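Local coordinates for putative transcriptional regulator (Bacillus cytotoxicus NVH 391-98, PDB 3K4H), which probably regulates transcription as a DNA-binding protein of the LacI type, with a periplasmic-binding-protein-like domain that holds a glucose-containing ligand, at residues 9-19 with 42-52. Numbering follows the deposited sequence.
Sequences KTLGLVMPSSA and EGYALYMSTGE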
ATOM      1  N   LYS A   9     -15.426 -24.726  12.567  1.00 66.42           N
ATOM      2  CA  LYS A   9     -14.898 -23.457  12.245  1.00 62.63           C
ATOM      3  C   LYS A   9     -14.417 -22.792  13.467  1.00 59.12           C
ATOM      4  O   LYS A   9     -15.169 -22.315  14.263  1.00 59.11           O
ATOM      5  CB  LYS A   9     -16.028 -22.639  11.720  1.00 62.26           C
ATOM      6  CG  LYS A   9     -17.295 -23.354  11.723  1.00 58.42           C
ATOM      7  CD  LYS A   9     -17.929 -23.195  10.414  1.00 61.30           C
ATOM      8  CE  LYS A   9     -18.981 -22.161  10.492  1.00 58.75           C
ATOM      9  NZ  LYS A   9     -19.463 -21.703   9.194  1.00 60.52           N
ATOM     10  N   THR A  10     -13.122 -22.672  13.543  1.00 55.88           N
ATOM     11  CA  THR A  10     -12.519 -21.980  14.599  1.00 53.26           C
ATOM     12  C   THR A  10     -11.374 -21.425  13.883  1.00 51.24           C
ATOM     13  O   THR A  10     -10.904 -22.026  12.985  1.00 50.93           O
ATOM     14  CB  THR A  10     -12.104 -22.944  15.631  1.00 53.19           C
ATOM     15  OG1 THR A  10     -13.201 -23.797  15.893  1.00 48.47           O
ATOM     16  CG2 THR A  10     -11.810 -22.261  16.854  1.00 48.28           C
ATOM     17  N   LEU A  11     -10.894 -20.286  14.317  1.00 49.89           N
ATOM     18  CA  LEU A  11      -9.763 -19.669  13.708  1.00 47.82           C
ATOM     19  C   LEU A  11      -8.729 -19.595  14.746  1.00 47.65           C
ATOM     20  O   LEU A  11      -9.009 -19.381  15.868  1.00 48.18           O
ATOM     21  CB  LEU A  11     -10.111 -18.284  13.277  1.00 46.34           C
ATOM     22  CG  LEU A  11     -11.210 -18.396  12.270  1.00 55.49           C
ATOM     23  CD1 LEU A  11     -11.514 -17.098  11.687  1.00 45.52           C
ATOM     24  CD2 LEU A  11     -10.726 -19.318  11.253  1.00 45.90           C
ATOM     25  N   GLY A  12      -7.512 -19.804  14.347  1.00 46.90           N
ATOM     26  CA  GLY A  12      -6.404 -19.766  15.254  1.00 46.20           C
ATOM     27  C   GLY A  12      -5.706 -18.438  15.211  1.00 46.06           C
ATOM     28  O   GLY A  12      -5.580 -17.801  14.153  1.00 45.68           O
ATOM     29  N   LEU A  13      -5.240 -18.020  16.379  1.00 46.19           N
ATOM     30  CA  LEU A  13      -4.527 -16.780  16.480  1.00 45.69           C
ATOM     31  C   LEU A  13      -3.142 -17.099  16.954  1.00 46.61           C
ATOM     32  O   LEU A  13      -2.976 -17.900  17.878  1.00 47.15           O
ATOM     33  CB  LEU A  13      -5.222 -15.851  17.461  1.00 44.56           C
ATOM     34  CG  LEU A  13      -6.714 -15.630  17.305  1.00 40.38           C
ATOM     35  CD1 LEU A  13      -7.181 -14.689  18.395  1.00 44.94           C
ATOM     36  CD2 LEU A  13      -7.102 -15.093  15.911  1.00 44.69           C
ATOM     37  N   VAL A  14      -2.148 -16.486  16.325  1.00 47.10           N
ATOM     38  CA  VAL A  14      -0.785 -16.668  16.757  1.00 48.76           C
ATOM     39  C   VAL A  14      -0.160 -15.329  17.092  1.00 51.87           C
ATOM     40  O   VAL A  14      -0.163 -14.393  16.286  1.00 50.59           O
ATOM     41  CB  VAL A  14       0.049 -17.430  15.717  1.00 48.45           C
ATOM     42  CG1 VAL A  14       1.462 -17.629  16.198  1.00 40.30           C
ATOM     43  CG2 VAL A  14      -0.574 -18.767  15.428  1.00 40.89           C
HETATM   44  N   MSE A  15       0.358 -15.254  18.316  1.00 56.58           N
HETATM   45  CA  MSE A  15       1.100 -14.109  18.777  1.00 61.41           C
HETATM   46  C   MSE A  15       2.604 -14.153  18.460  1.00 60.79           C
HETATM   47  O   MSE A  15       3.135 -15.192  18.079  1.00 60.30           O
HETATM   48  CB  MSE A  15       0.880 -13.977  20.257  1.00 68.11           C
HETATM   49  CG  MSE A  15       0.006 -12.820  20.583  1.00 59.18           C
HETATM   50 SE   MSE A  15      -1.872 -13.220  20.989  1.00 80.51          SE
HETATM   51  CE  MSE A  15      -2.565 -11.879  19.766  1.00 57.63           C
ATOM     52  N   PRO A  16       3.300 -13.026  18.605  1.00 61.36           N
ATOM     53  CA  PRO A  16       4.757 -13.058  18.503  1.00 61.71           C
ATOM     54  C   PRO A  16       5.409 -13.620  19.753  1.00 62.56           C
ATOM     55  O   PRO A  16       6.593 -13.916  19.727  1.00 63.31           O
ATOM     56  CB  PRO A  16       5.147 -11.603  18.342  1.00 61.40           C
ATOM     57  CG  PRO A  16       3.909 -10.855  18.215  1.00 39.70           C
ATOM     58  CD  PRO A  16       2.796 -11.645  18.694  1.00 61.33           C
ATOM     59  N   SER A  17       4.635 -13.799  20.818  1.00 62.86           N
ATOM     60  CA  SER A  17       5.144 -14.275  22.100  1.00 63.79           C
ATOM     61  C   SER A  17       3.975 -14.593  23.051  1.00 64.62           C
ATOM     62  O   SER A  17       2.803 -14.508  22.660  1.00 63.76           O
ATOM     63  CB  SER A  17       6.108 -13.245  22.719  1.00 64.05           C
ATOM     64  OG  SER A  17       6.730 -13.765  23.878  1.00 91.82           O
ATOM     65  N   SER A  18       4.296 -14.968  24.291  1.00 66.08           N
ATOM     66  CA  SER A  18       3.284 -15.444  25.247  1.00 67.73           C
ATOM     67  C   SER A  18       2.023 -14.573  25.233  1.00 68.29           C
ATOM     68  O   SER A  18       2.123 -13.340  25.250  1.00 69.49           O
ATOM     69  CB  SER A  18       3.869 -15.512  26.670  1.00 68.53           C
ATOM     70  OG  SER A  18       4.240 -14.225  27.157  1.00 96.56           O
ATOM     71  N   ALA A  19       0.849 -15.195  25.201  1.00 67.53           N
ATOM     72  CA  ALA A  19      -0.390 -14.428  25.244  1.00 67.83           C
ATOM     73  C   ALA A  19      -0.378 -13.416  26.399  1.00 68.71           C
ATOM     74  O   ALA A  19      -0.989 -12.348  26.306  1.00 68.36           O
ATOM     75  CB  ALA A  19      -1.574 -15.345  25.356  1.00 67.90           C
ATOM     76  N   GLU A  42     -19.909 -14.981  10.714  1.00 47.84           N
ATOM     77  CA  GLU A  42     -19.896 -16.280  10.049  1.00 46.98           C
ATOM     78  C   GLU A  42     -19.841 -17.474  11.012  1.00 46.63           C
ATOM     79  O   GLU A  42     -19.446 -18.579  10.630  1.00 47.11           O
ATOM     80  CB  GLU A  42     -18.702 -16.338   9.112  1.00 46.96           C
ATOM     81  CG  GLU A  42     -18.630 -15.185   8.111  1.00 67.75           C
ATOM     82  CD  GLU A  42     -19.764 -15.198   7.089  1.00 47.63           C
ATOM     83  OE1 GLU A  42     -20.366 -16.269   6.870  1.00 67.81           O
ATOM     84  OE2 GLU A  42     -20.050 -14.130   6.510  1.00 67.74           O
ATOM     85  N   GLY A  43     -20.201 -17.250  12.270  1.00 45.78           N
ATOM     86  CA  GLY A  43     -20.207 -18.314  13.279  1.00 44.66           C
ATOM     87  C   GLY A  43     -18.887 -19.035  13.445  1.00 44.18           C
ATOM     88  O   GLY A  43     -18.857 -20.251  13.541  1.00 44.96           O
ATOM     89  N   TYR A  44     -17.793 -18.284  13.457  1.00 43.11           N
ATOM     90  CA  TYR A  44     -16.489 -18.829  13.770  1.00 42.08           C
ATOM     91  C   TYR A  44     -16.126 -18.426  15.195  1.00 41.32           C
ATOM     92  O   TYR A  44     -16.459 -17.330  15.636  1.00 40.56           O
ATOM     93  CB  TYR A  44     -15.433 -18.305  12.790  1.00 42.21           C
ATOM     94  CG  TYR A  44     -15.369 -19.043  11.465  1.00 46.20           C
ATOM     95  CD1 TYR A  44     -16.283 -18.769  10.444  1.00 42.63           C
ATOM     96  CD2 TYR A  44     -14.392 -20.022  11.228  1.00 42.76           C
ATOM     97  CE1 TYR A  44     -16.220 -19.438   9.240  1.00 45.98           C
ATOM     98  CE2 TYR A  44     -14.324 -20.694  10.030  1.00 45.64           C
ATOM     99  CZ  TYR A  44     -15.237 -20.398   9.035  1.00 43.02           C
ATOM    100  OH  TYR A  44     -15.188 -21.076   7.819  1.00 46.71           O
ATOM    101  N   ALA A  45     -15.454 -19.339  15.896  1.00 41.10           N
ATOM    102  CA  ALA A  45     -14.968 -19.144  17.250  1.00 40.59           C
ATOM    103  C   ALA A  45     -13.465 -19.005  17.144  1.00 41.62           C
ATOM    104  O   ALA A  45     -12.913 -19.171  16.056  1.00 41.71           O
ATOM    105  CB  ALA A  45     -15.312 -20.325  18.108  1.00 39.44           C
ATOM    106  N   LEU A  46     -12.793 -18.722  18.267  1.00 41.29           N
ATOM    107  CA  LEU A  46     -11.391 -18.402  18.212  1.00 40.21           C
ATOM    108  C   LEU A  46     -10.587 -19.362  19.057  1.00 42.88           C
ATOM    109  O   LEU A  46     -11.137 -20.063  19.915  1.00 43.80           O
ATOM    110  CB  LEU A  46     -11.174 -16.965  18.627  1.00 37.87           C
ATOM    111  CG  LEU A  46     -11.960 -15.911  17.833  1.00 41.35           C
ATOM    112  CD1 LEU A  46     -11.624 -14.524  18.339  1.00 36.00           C
ATOM    113  CD2 LEU A  46     -11.788 -16.019  16.292  1.00 36.43           C
ATOM    114  N   TYR A  47      -9.291 -19.442  18.786  1.00 44.29           N
ATOM    115  CA  TYR A  47      -8.448 -20.388  19.491  1.00 46.62           C
ATOM    116  C   TYR A  47      -7.031 -19.867  19.506  1.00 49.44           C
ATOM    117  O   TYR A  47      -6.532 -19.336  18.505  1.00 49.97           O
ATOM    118  CB  TYR A  47      -8.518 -21.763  18.816  1.00 46.64           C
ATOM    119  CG  TYR A  47      -7.551 -22.788  19.338  1.00 41.52           C
ATOM    120  CD1 TYR A  47      -7.978 -23.844  20.139  1.00 46.49           C
ATOM    121  CD2 TYR A  47      -6.204 -22.719  19.000  1.00 46.97           C
ATOM    122  CE1 TYR A  47      -7.074 -24.793  20.600  1.00 41.82           C
ATOM    123  CE2 TYR A  47      -5.290 -23.644  19.461  1.00 41.72           C
ATOM    124  CZ  TYR A  47      -5.718 -24.681  20.251  1.00 46.95           C
ATOM    125  OH  TYR A  47      -4.754 -25.591  20.691  1.00 42.65           O
HETATM  126  N   MSE A  48      -6.383 -19.985  20.650  1.00 51.76           N
HETATM  127  CA  MSE A  48      -4.998 -19.630  20.709  1.00 54.87           C
HETATM  128  C   MSE A  48      -4.315 -20.581  21.631  1.00 53.48           C
HETATM  129  O   MSE A  48      -4.931 -21.179  22.500  1.00 53.57           O
HETATM  130  CB  MSE A  48      -4.820 -18.206  21.169  1.00 60.34           C
HETATM  131  CG  MSE A  48      -4.993 -18.004  22.636  1.00 49.64           C
HETATM  132 SE   MSE A  48      -5.291 -16.107  23.002  1.00 71.73          SE
HETATM  133  CE  MSE A  48      -4.123 -15.302  21.649  1.00 50.50           C
ATOM    134  N   SER A  49      -3.031 -20.703  21.455  1.00 52.34           N
ATOM    135  CA  SER A  49      -2.221 -21.555  22.268  1.00 51.52           C
ATOM    136  C   SER A  49      -1.588 -20.776  23.372  1.00 51.76           C
ATOM    137  O   SER A  49      -1.478 -19.594  23.299  1.00 51.91           O
ATOM    138  CB  SER A  49      -1.127 -22.155  21.436  1.00 50.64           C
ATOM    139  OG  SER A  49       0.031 -22.209  22.200  1.00 39.50           O
ATOM    140  N   THR A  50      -1.228 -21.450  24.435  1.00 51.76           N
ATOM    141  CA  THR A  50      -0.612 -20.800  25.557  1.00 51.37           C
ATOM    142  C   THR A  50       0.884 -20.744  25.651  1.00 51.58           C
ATOM    143  O   THR A  50       1.375 -20.276  26.626  1.00 51.81           O
ATOM    144  CB  THR A  50      -1.163 -21.296  26.834  1.00 51.18           C
ATOM    145  OG1 THR A  50      -1.340 -22.696  26.744  1.00 65.73           O
ATOM    146  CG2 THR A  50      -2.479 -20.709  27.024  1.00 65.38           C
ATOM    147  N   GLY A  51       1.620 -21.204  24.673  1.00 51.35           N
ATOM    148  CA  GLY A  51       3.040 -21.269  24.859  1.00 50.25           C
ATOM    149  C   GLY A  51       3.741 -19.965  24.878  1.00 49.03           C
ATOM    150  O   GLY A  51       3.501 -19.152  24.078  1.00 48.90           O
ATOM    151  N   GLU A  52       4.492 -19.722  25.916  1.00 48.97           N
ATOM    152  CA  GLU A  52       5.406 -18.618  26.030  1.00 50.16           C
ATOM    153  C   GLU A  52       6.647 -18.479  25.187  1.00 49.48           C
ATOM    154  O   GLU A  52       7.012 -17.417  24.759  1.00 49.01           O
ATOM    155  CB  GLU A  52       5.712 -18.441  27.494  1.00 50.84           C
ATOM    156  CG  GLU A  52       4.440 -18.281  28.252  1.00 76.80           C
ATOM    157  CD  GLU A  52       4.591 -18.466  29.689  1.00 52.40           C
ATOM    158  OE1 GLU A  52       5.632 -18.956  30.103  1.00 77.19           O
ATOM    159  OE2 GLU A  52       3.668 -18.114  30.420  1.00 77.26           O
TER
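Leu11 and Leu13 of strand 10-14 are stitched to the edge strand 45-48 by the backbone. Leu11 N donates to Ala45 O at 2.9 Å. Two residues on, Leu13 N donates to Tyr47 O at 2.8 Å. Between them the return bond from Tyr47 N to Leu11 O is weak, bent to 121° at the hydrogen. The tight part lies on the face that carries Leu11, Leu13 and Leu46. Leu11 holds CG anti to its carbonyl carbon (chi1 -61°), which brings CG and CD2 obliquely against the Tyr44 ring, CG being 3.7 Å from Tyr44 CD2. Its CB also meets Leu46 CD2 at 4.1 Å, while Leu258 and Val259 of helix 247-264 close over Leu11. Tyr44 OH is tied down by a hydrogen bond to Glu263 of the same helix.

The two strands run parallel and are joined through helix 27-41, a beta-alpha-beta crossover of the Rossmann-like sheet found in periplasmic-binding-protein-type domains. Strand 10-14 is bonded on its other flank to strand 72-75, whereas 45-48 ends the sheet. A Schellman motif with Gly43 at C-prime, at positive phi, closes that helix just before the edge strand.

The opposite face is looser: Thr10 CG2 stands 4.2 Å from the CB of exposed Ala45, and the Tyr47 side chain leads away beyond its CB. At the start of the pairing, the modelled approach of Lys9 CB to the Tyr44 ring is too close to be trusted, and Lys9 NZ reaches Glu42 O in only a weak bond of 3.4 Å. Past the strands the chains diverge and come together again near Ser18 and Glu52; Ser18 OG turns to cap Lys21 N at the start of the next helix.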